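Local coordinates for protein vanadium-dependent haloperoxidase (PDB 4CIT) that probably oxidises iodide with hydrogen peroxide at a bound vanadate, as a bacterial vanadium-dependent iodoperoxidase, at residues A[187-199]-A[335-347]. Residues are numbered along the deposited sequence; the frame is centred on the assembly and turned at random.
Sequences DPGRWQPTPPAYM and SNLIRPETVINQH. With VO4 (vanadate ion), chain F.
Trp191 lies beside the aliphatic part of Arg339 with the rim of its indole turned to the arginine chain: Arg339 CG sits in the ring plane, 3.9 Å from Trp191 NE1, and indole and guanidinium planes stand 62° apart. Bent at its second torsion (chi2 -83°), the arginine carries its guanidinium on to vanadate, which it meets edge-on, NH1 and NH2 both donating to vanadate O4, at 3.0 Å from Arg339 NH1. Phe361 O and Ile423 O take further guanidinium hydrogens, fixing its rotation; a long, flat cation suits an oxyanion site.

A single beta bridge, Arg190 with Leu337, joins the backbones. Ile338 N donates to Gly189 O at 3.0 Å, and Trp191 N reaches Asn336 O at 2.9 Å from above the carbonyl plane. Ile338 spreads its hydrocarbon branches against the carbonyls of Pro188, Gly189 and Arg190 without bidding for the bond its own N makes to Gly189 O.

Gln192 and Gln346 approach from opposite directions with amide planes 22° apart, pairing through two weak, nearly straight bonds, the shorter from Gln346 NE2 to Gln192 OE1 at 3.3 Å. A carboxamide carries donor and acceptor side by side, so two glutamines can pair reciprocally. Thr342 works with both branches: CG2 packs over a face of the Gln192 amide, while OG1 meets Thr194 CG2 and shares a water with Gln192 O and Arg339 N. Pro195 and Glu341 run past each other in opposite directions, with Pro195 CG 3.3 Å from Glu341 OE1; one water donates to both Pro195 O and Glu341 OE2, and Thr358 OG1 also bonds that carboxylate oxygen.

The loop between helices 172-175 and 235-253 thereby lies along helix 340-347 and the linker leading to it from helix 307-335, both in the PAP2-family region; Val343 and Ile344 pack on helix 235-253.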
ATOM      1  N   ASP A 187     -23.940   1.679 -19.522  1.00 48.28           N
ATOM      2  CA  ASP A 187     -25.378   1.852 -19.410  1.00 48.87           C
ATOM      3  C   ASP A 187     -25.828   2.420 -18.064  1.00 44.84           C
ATOM      4  O   ASP A 187     -25.102   3.165 -17.405  1.00 42.60           O
ATOM      5  CB  ASP A 187     -26.058   0.495 -19.648  1.00 47.45           C
ATOM      6  N   PRO A 188     -27.049   2.066 -17.635  1.00 47.44           N
ATOM      7  CA  PRO A 188     -27.458   2.487 -16.299  1.00 47.82           C
ATOM      8  C   PRO A 188     -26.607   1.803 -15.207  1.00 37.44           C
ATOM      9  O   PRO A 188     -26.698   2.234 -14.055  1.00 41.73           O
ATOM     10  CB  PRO A 188     -28.926   2.020 -16.204  1.00 49.96           C
ATOM     11  CG  PRO A 188     -28.983   0.853 -17.150  1.00 51.27           C
ATOM     12  CD  PRO A 188     -28.053   1.180 -18.265  1.00 52.72           C
ATOM     13  N   GLY A 189     -25.842   0.756 -15.576  1.00 27.66           N
ATOM     14  CA  GLY A 189     -24.845   0.133 -14.664  1.00 22.79           C
ATOM     15  C   GLY A 189     -23.569   0.941 -14.455  1.00 21.29           C
ATOM     16  O   GLY A 189     -22.650   0.497 -13.732  1.00 17.50           O
ATOM     17  N   ARG A 190     -23.441   2.085 -15.126  1.00 17.47           N
ATOM     18  CA  ARG A 190     -22.243   2.882 -14.958  1.00 18.27           C
ATOM     19  C   ARG A 190     -22.127   3.525 -13.565  1.00 12.75           C
ATOM     20  O   ARG A 190     -23.120   3.971 -12.944  1.00 12.81           O
ATOM     21  CB  ARG A 190     -21.944   3.833 -16.099  1.00 26.71           C
ATOM     22  CG  ARG A 190     -22.516   5.211 -15.986  1.00 35.96           C
ATOM     23  CD  ARG A 190     -22.548   5.867 -17.384  1.00 43.49           C
ATOM     24  NE  ARG A 190     -23.497   6.980 -17.394  1.00 52.28           N
ATOM     25  CZ  ARG A 190     -23.176   8.262 -17.237  1.00 60.23           C
ATOM     26  NH1 ARG A 190     -21.912   8.632 -17.061  1.00 70.51           N
ATOM     27  NH2 ARG A 190     -24.125   9.188 -17.252  1.00 58.42           N
ATOM     28  N   TRP A 191     -20.901   3.575 -13.093  1.00 10.88           N
ATOM     29  CA  TRP A 191     -20.599   4.180 -11.810  1.00 11.06           C
ATOM     30  C   TRP A 191     -21.074   5.657 -11.768  1.00 11.60           C
ATOM     31  O   TRP A 191     -20.870   6.402 -12.749  1.00 12.57           O
ATOM     32  CB  TRP A 191     -19.121   4.129 -11.466  1.00 10.64           C
ATOM     33  CG  TRP A 191     -18.803   4.780 -10.122  1.00  9.63           C
ATOM     34  CD1 TRP A 191     -19.009   4.306  -8.910  1.00  8.51           C
ATOM     35  CD2 TRP A 191     -18.218   6.080  -9.942  1.00 11.00           C
ATOM     36  NE1 TRP A 191     -18.600   5.194  -7.958  1.00  9.46           N
ATOM     37  CE2 TRP A 191     -18.104   6.302  -8.567  1.00 10.45           C
ATOM     38  CE3 TRP A 191     -17.801   7.068 -10.834  1.00 11.65           C
ATOM     39  CZ2 TRP A 191     -17.605   7.467  -8.031  1.00  9.93           C
ATOM     40  CZ3 TRP A 191     -17.285   8.261 -10.305  1.00 12.01           C
ATOM     41  CH2 TRP A 191     -17.171   8.444  -8.933  1.00 11.81           C
ATOM     42  N   GLN A 192     -21.715   5.991 -10.678  1.00 11.90           N
ATOM     43  CA  GLN A 192     -22.111   7.355 -10.335  1.00 14.38           C
ATOM     44  C   GLN A 192     -21.430   7.821  -9.052  1.00 13.05           C
ATOM     45  O   GLN A 192     -21.330   7.070  -8.069  1.00 10.93           O
ATOM     46  CB  GLN A 192     -23.611   7.389  -9.990  1.00 14.94           C
ATOM     47  CG  GLN A 192     -24.531   7.131 -11.092  1.00 18.34           C
ATOM     48  CD  GLN A 192     -25.962   7.244 -10.588  1.00 15.20           C
ATOM     49  OE1 GLN A 192     -26.257   7.914  -9.593  1.00 17.29           O
ATOM     50  NE2 GLN A 192     -26.771   6.463 -11.157  1.00 18.77           N
ATOM     51  N   PRO A 193     -21.015   9.087  -8.994  1.00 11.86           N
ATOM     52  CA  PRO A 193     -20.636   9.569  -7.704  1.00 11.33           C
ATOM     53  C   PRO A 193     -21.746   9.433  -6.676  1.00 12.49           C
ATOM     54  O   PRO A 193     -22.938   9.422  -7.046  1.00 13.31           O
ATOM     55  CB  PRO A 193     -20.323  11.072  -7.928  1.00 12.65           C
ATOM     56  CG  PRO A 193     -19.952  11.188  -9.340  1.00 13.13           C
ATOM     57  CD  PRO A 193     -20.871  10.137 -10.015  1.00 13.81           C
ATOM     58  N   THR A 194     -21.318   9.229  -5.454  1.00 13.70           N
ATOM     59  CA  THR A 194     -22.202   8.861  -4.321  1.00 13.52           C
ATOM     60  C   THR A 194     -22.228   9.871  -3.211  1.00 13.15           C
ATOM     61  O   THR A 194     -21.262  10.541  -2.950  1.00 14.86           O
ATOM     62  CB  THR A 194     -21.742   7.478  -3.726  1.00 13.24           C
ATOM     63  OG1 THR A 194     -20.336   7.460  -3.467  1.00 14.30           O
ATOM     64  CG2 THR A 194     -22.023   6.308  -4.725  1.00 13.76           C
ATOM     65  N   PRO A 195     -23.387   9.953  -2.484  1.00 13.84           N
ATOM     66  CA  PRO A 195     -23.454  10.857  -1.350  1.00 15.80           C
ATOM     67  C   PRO A 195     -22.603  10.399  -0.211  1.00 17.93           C
ATOM     68  O   PRO A 195     -22.287   9.179  -0.080  1.00 16.65           O
ATOM     69  CB  PRO A 195     -24.958  10.778  -0.948  1.00 15.75           C
ATOM     70  CG  PRO A 195     -25.346   9.342  -1.315  1.00 15.63           C
ATOM     71  CD  PRO A 195     -24.632   9.120  -2.638  1.00 16.01           C
ATOM     72  N   PRO A 196     -22.275  11.310   0.721  1.00 19.46           N
ATOM     73  CA  PRO A 196     -22.739  12.696   0.834  1.00 20.76           C
ATOM     74  C   PRO A 196     -22.001  13.674  -0.077  1.00 20.91           C
ATOM     75  O   PRO A 196     -22.558  14.712  -0.463  1.00 20.28           O
ATOM     76  CB  PRO A 196     -22.483  13.029   2.334  1.00 23.05           C
ATOM     77  CG  PRO A 196     -21.435  12.082   2.807  1.00 24.48           C
ATOM     78  CD  PRO A 196     -21.685  10.791   1.985  1.00 21.50           C
ATOM     79  N   ALA A 197     -20.773  13.353  -0.494  1.00 18.63           N
ATOM     80  CA  ALA A 197     -19.880  14.376  -1.132  1.00 19.23           C
ATOM     81  C   ALA A 197     -19.927  14.410  -2.663  1.00 20.01           C
ATOM     82  O   ALA A 197     -19.659  15.437  -3.276  1.00 19.04           O
ATOM     83  CB  ALA A 197     -18.489  14.194  -0.618  1.00 22.22           C
ATOM     84  N   TYR A 198     -20.398  13.319  -3.305  1.00 16.65           N
ATOM     85  CA  TYR A 198     -20.519  13.187  -4.768  1.00 15.67           C
ATOM     86  C   TYR A 198     -19.229  13.571  -5.404  1.00 14.16           C
ATOM     87  O   TYR A 198     -19.209  14.263  -6.406  1.00 16.00           O
ATOM     88  CB  TYR A 198     -21.720  13.969  -5.369  1.00 16.81           C
ATOM     89  CG  TYR A 198     -23.046  13.455  -4.917  1.00 19.26           C
ATOM     90  CD1 TYR A 198     -23.649  12.403  -5.569  1.00 18.06           C
ATOM     91  CD2 TYR A 198     -23.728  14.069  -3.872  1.00 22.17           C
ATOM     92  CE1 TYR A 198     -24.882  11.935  -5.149  1.00 18.95           C
ATOM     93  CE2 TYR A 198     -24.964  13.641  -3.484  1.00 21.86           C
ATOM     94  CZ  TYR A 198     -25.527  12.579  -4.129  1.00 18.87           C
ATOM     95  OH  TYR A 198     -26.754  12.129  -3.739  1.00 20.38           O
ATOM     96  N   MET A 199     -18.157  13.071  -4.867  1.00 14.56           N
ATOM     97  CA  MET A 199     -16.823  13.365  -5.420  1.00 16.68           C
ATOM     98  C   MET A 199     -16.613  12.651  -6.742  1.00 17.88           C
ATOM     99  O   MET A 199     -17.125  11.547  -6.978  1.00 17.10           O
ATOM    100  CB  MET A 199     -15.666  12.965  -4.440  1.00 21.28           C
ATOM    101  CG  MET A 199     -15.446  13.752  -3.138  1.00 27.34           C
ATOM    102  SD  MET A 199     -14.151  13.054  -2.042  1.00 32.79           S
ATOM    103  CE  MET A 199     -12.849  12.783  -3.200  1.00 23.83           C
ATOM    104  N   SER A 335     -14.313  -1.544 -16.061  1.00  9.93           N
ATOM    105  CA  SER A 335     -15.673  -2.026 -15.826  1.00 10.77           C
ATOM    106  C   SER A 335     -16.625  -0.851 -15.379  1.00 11.78           C
ATOM    107  O   SER A 335     -17.840  -0.890 -15.638  1.00 10.90           O
ATOM    108  CB  SER A 335     -15.655  -3.179 -14.829  1.00 12.00           C
ATOM    109  OG  SER A 335     -15.085  -2.808 -13.614  1.00 12.63           O
ATOM    110  N   ASN A 336     -16.042   0.134 -14.689  0.50 10.38           N
ATOM    111  CA  ASN A 336     -16.716   1.338 -14.272  0.50 10.51           C
ATOM    112  C   ASN A 336     -18.120   1.052 -13.708  0.50  9.84           C
ATOM    113  O   ASN A 336     -19.125   1.551 -14.201  0.50 10.81           O
ATOM    114  CB  ASN A 336     -16.768   2.301 -15.453  0.50 10.99           C
ATOM    115  CG  ASN A 336     -17.227   3.686 -15.057  0.50 11.13           C
ATOM    116  OD1 ASN A 336     -16.882   4.218 -14.012  0.50 11.00           O
ATOM    117  ND2 ASN A 336     -17.977   4.297 -15.938  0.50 13.38           N
ATOM    118  N   LEU A 337     -18.144   0.209 -12.681  1.00  9.69           N
ATOM    119  CA  LEU A 337     -19.372  -0.352 -12.109  1.00  9.31           C
ATOM    120  C   LEU A 337     -19.945   0.434 -10.981  1.00  9.49           C
ATOM    121  O   LEU A 337     -19.261   0.807 -10.043  1.00  8.62           O
ATOM    122  CB  LEU A 337     -19.079  -1.773 -11.661  1.00  9.72           C
ATOM    123  CG  LEU A 337     -20.310  -2.611 -11.275  1.00 11.60           C
ATOM    124  CD1 LEU A 337     -21.282  -2.881 -12.449  1.00 14.04           C
ATOM    125  CD2 LEU A 337     -19.829  -3.940 -10.629  1.00 12.67           C
ATOM    126  N   ILE A 338     -21.276   0.600 -11.030  1.00  9.24           N
ATOM    127  CA  ILE A 338     -22.039   1.277 -10.000  1.00 10.44           C
ATOM    128  C   ILE A 338     -21.935   0.616  -8.625  1.00  8.85           C
ATOM    129  O   ILE A 338     -21.852  -0.613  -8.529  1.00  8.98           O
ATOM    130  CB  ILE A 338     -23.506   1.265 -10.518  1.00 10.29           C
ATOM    131  CG1 ILE A 338     -24.383   2.271  -9.777  1.00 12.32           C
ATOM    132  CG2 ILE A 338     -24.067  -0.155 -10.521  1.00 11.26           C
ATOM    133  CD1 ILE A 338     -25.645   2.597 -10.646  1.00 13.13           C
ATOM    134  N   ARG A 339     -21.887   1.431  -7.557  1.00  8.04           N
ATOM    135  CA  ARG A 339     -21.820   0.995  -6.207  1.00  8.42           C
ATOM    136  C   ARG A 339     -23.179   0.565  -5.683  1.00  8.92           C
ATOM    137  O   ARG A 339     -24.224   1.019  -6.171  1.00  8.82           O
ATOM    138  CB  ARG A 339     -21.238   2.114  -5.330  1.00  8.84           C
ATOM    139  CG  ARG A 339     -19.806   2.377  -5.624  1.00  9.07           C
ATOM    140  CD  ARG A 339     -18.923   1.369  -4.870  1.00  9.78           C
ATOM    141  NE  ARG A 339     -17.498   1.739  -5.007  1.00  9.77           N
ATOM    142  CZ  ARG A 339     -16.538   1.370  -4.181  1.00 10.33           C
ATOM    143  NH1 ARG A 339     -16.745   0.500  -3.201  1.00 11.48           N
ATOM    144  NH2 ARG A 339     -15.291   1.755  -4.426  1.00 11.56           N
ATOM    145  N   PRO A 340     -23.195  -0.383  -4.709  1.00  8.02           N
ATOM    146  CA  PRO A 340     -24.403  -0.955  -4.193  1.00  9.27           C
ATOM    147  C   PRO A 340     -25.446   0.064  -3.666  1.00  9.94           C
ATOM    148  O   PRO A 340     -26.658  -0.106  -4.006  1.00  9.21           O
ATOM    149  CB  PRO A 340     -23.909  -1.853  -3.052  1.00  9.34           C
ATOM    150  CG  PRO A 340     -22.561  -2.243  -3.411  1.00  9.65           C
ATOM    151  CD  PRO A 340     -21.996  -1.004  -4.097  1.00  9.01           C
ATOM    152  N   GLU A 341     -25.017   1.100  -2.935  1.00  9.37           N
ATOM    153  CA  GLU A 341     -26.016   2.048  -2.408  1.00 10.72           C
ATOM    154  C   GLU A 341     -26.816   2.733  -3.495  1.00  9.74           C
ATOM    155  O   GLU A 341     -28.015   3.017  -3.295  1.00 11.11           O
ATOM    156  CB  GLU A 341     -25.394   3.091  -1.473  1.00 12.49           C
ATOM    157  CG  GLU A 341     -24.492   4.113  -2.104  1.00 15.91           C
ATOM    158  CD  GLU A 341     -24.187   5.215  -1.067  1.00 18.05           C
ATOM    159  OE1 GLU A 341     -25.054   6.065  -0.720  1.00 21.75           O
ATOM    160  OE2 GLU A 341     -23.125   5.153  -0.468  1.00 22.27           O
ATOM    161  N   THR A 342     -26.172   3.090  -4.593  1.00  9.64           N
ATOM    162  CA  THR A 342     -26.813   3.769  -5.733  1.00  9.89           C
ATOM    163  C   THR A 342     -27.975   2.919  -6.302  1.00  8.68           C
ATOM    164  O   THR A 342     -29.103   3.414  -6.443  1.00 10.09           O
ATOM    165  CB  THR A 342     -25.791   4.031  -6.809  1.00 10.24           C
ATOM    166  OG1 THR A 342     -24.602   4.618  -6.191  1.00 10.59           O
ATOM    167  CG2 THR A 342     -26.378   4.964  -7.865  1.00 11.37           C
ATOM    168  N   VAL A 343     -27.742   1.619  -6.511  1.00  9.64           N
ATOM    169  CA  VAL A 343     -28.747   0.759  -7.095  1.00 10.06           C
ATOM    170  C   VAL A 343     -29.820   0.474  -6.068  1.00  8.57           C
ATOM    171  O   VAL A 343     -31.028   0.520  -6.378  1.00 10.14           O
ATOM    172  CB  VAL A 343     -28.161  -0.600  -7.604  1.00 11.01           C
ATOM    173  CG1 VAL A 343     -29.206  -1.309  -8.421  1.00 14.05           C
ATOM    174  CG2 VAL A 343     -26.900  -0.338  -8.477  1.00 13.41           C
ATOM    175  N   ILE A 344     -29.399   0.292  -4.845  1.00  8.90           N
ATOM    176  CA  ILE A 344     -30.393  -0.003  -3.789  1.00  8.88           C
ATOM    177  C   ILE A 344     -31.290   1.232  -3.582  1.00  8.93           C
ATOM    178  O   ILE A 344     -32.538   1.069  -3.485  1.00  8.17           O
ATOM    179  CB  ILE A 344     -29.725  -0.480  -2.468  1.00  8.94           C
ATOM    180  CG1 ILE A 344     -29.118  -1.918  -2.640  1.00  9.05           C
ATOM    181  CG2 ILE A 344     -30.735  -0.375  -1.333  1.00  9.21           C
ATOM    182  CD1 ILE A 344     -28.060  -2.146  -1.609  1.00  9.99           C
ATOM    183  N   ASN A 345     -30.730   2.433  -3.433  1.00  8.60           N
ATOM    184  CA  ASN A 345     -31.562   3.604  -3.160  1.00  9.95           C
ATOM    185  C   ASN A 345     -32.449   3.998  -4.368  1.00 12.16           C
ATOM    186  O   ASN A 345     -33.598   4.443  -4.146  1.00 13.28           O
ATOM    187  CB  ASN A 345     -30.762   4.807  -2.723  1.00 10.77           C
ATOM    188  CG  ASN A 345     -30.149   4.609  -1.347  1.00 11.03           C
ATOM    189  OD1 ASN A 345     -30.739   3.930  -0.436  1.00 14.46           O
ATOM    190  ND2 ASN A 345     -29.093   5.230  -1.145  1.00  9.82           N
ATOM    191  N   GLN A 346     -31.989   3.757  -5.599  1.00 10.46           N
ATOM    192  CA  GLN A 346     -32.770   4.072  -6.778  1.00 13.50           C
ATOM    193  C   GLN A 346     -33.846   3.046  -7.149  1.00 15.13           C
ATOM    194  O   GLN A 346     -34.860   3.417  -7.800  1.00 14.46           O
ATOM    195  CB  GLN A 346     -31.871   4.435  -7.985  1.00 12.83           C
ATOM    196  CG  GLN A 346     -31.215   5.787  -7.815  1.00 15.33           C
ATOM    197  CD  GLN A 346     -29.948   6.107  -8.662  1.00 18.59           C
ATOM    198  OE1 GLN A 346     -29.840   5.717  -9.742  1.00 23.75           O
ATOM    199  NE2 GLN A 346     -29.014   6.816  -8.093  1.00 24.91           N
ATOM    200  N   HIS A 347     -33.666   1.789  -6.763  1.00 13.75           N
ATOM    201  CA  HIS A 347     -34.569   0.739  -7.221  1.00 13.43           C
ATOM    202  C   HIS A 347     -35.155  -0.127  -6.177  1.00 14.88           C
ATOM    203  O   HIS A 347     -36.112  -0.834  -6.504  1.00 13.56           O
ATOM    204  CB  HIS A 347     -33.877  -0.125  -8.288  1.00 15.40           C
ATOM    205  CG  HIS A 347     -33.375   0.668  -9.427  1.00 16.38           C
ATOM    206  ND1 HIS A 347     -34.221   1.145 -10.417  1.00 20.65           N
ATOM    207  CD2 HIS A 347     -32.136   1.119  -9.742  1.00 17.08           C
ATOM    208  CE1 HIS A 347     -33.535   1.889 -11.267  1.00 18.88           C
ATOM    209  NE2 HIS A 347     -32.262   1.870 -10.893  1.00 16.64           N
TER
HETATM  210  O4  VO4 F1453     -14.067   0.441  -1.902  1.00 15.56           O
HETATM  211  O   HOH W   1     -19.056   6.692 -14.830  1.00 27.60           O
HETATM  212  O   HOH W   2     -22.333   4.392  -7.839  1.00  7.98           O
HETATM  213  O   HOH W   3     -21.965   6.697   1.209  1.00 15.43           O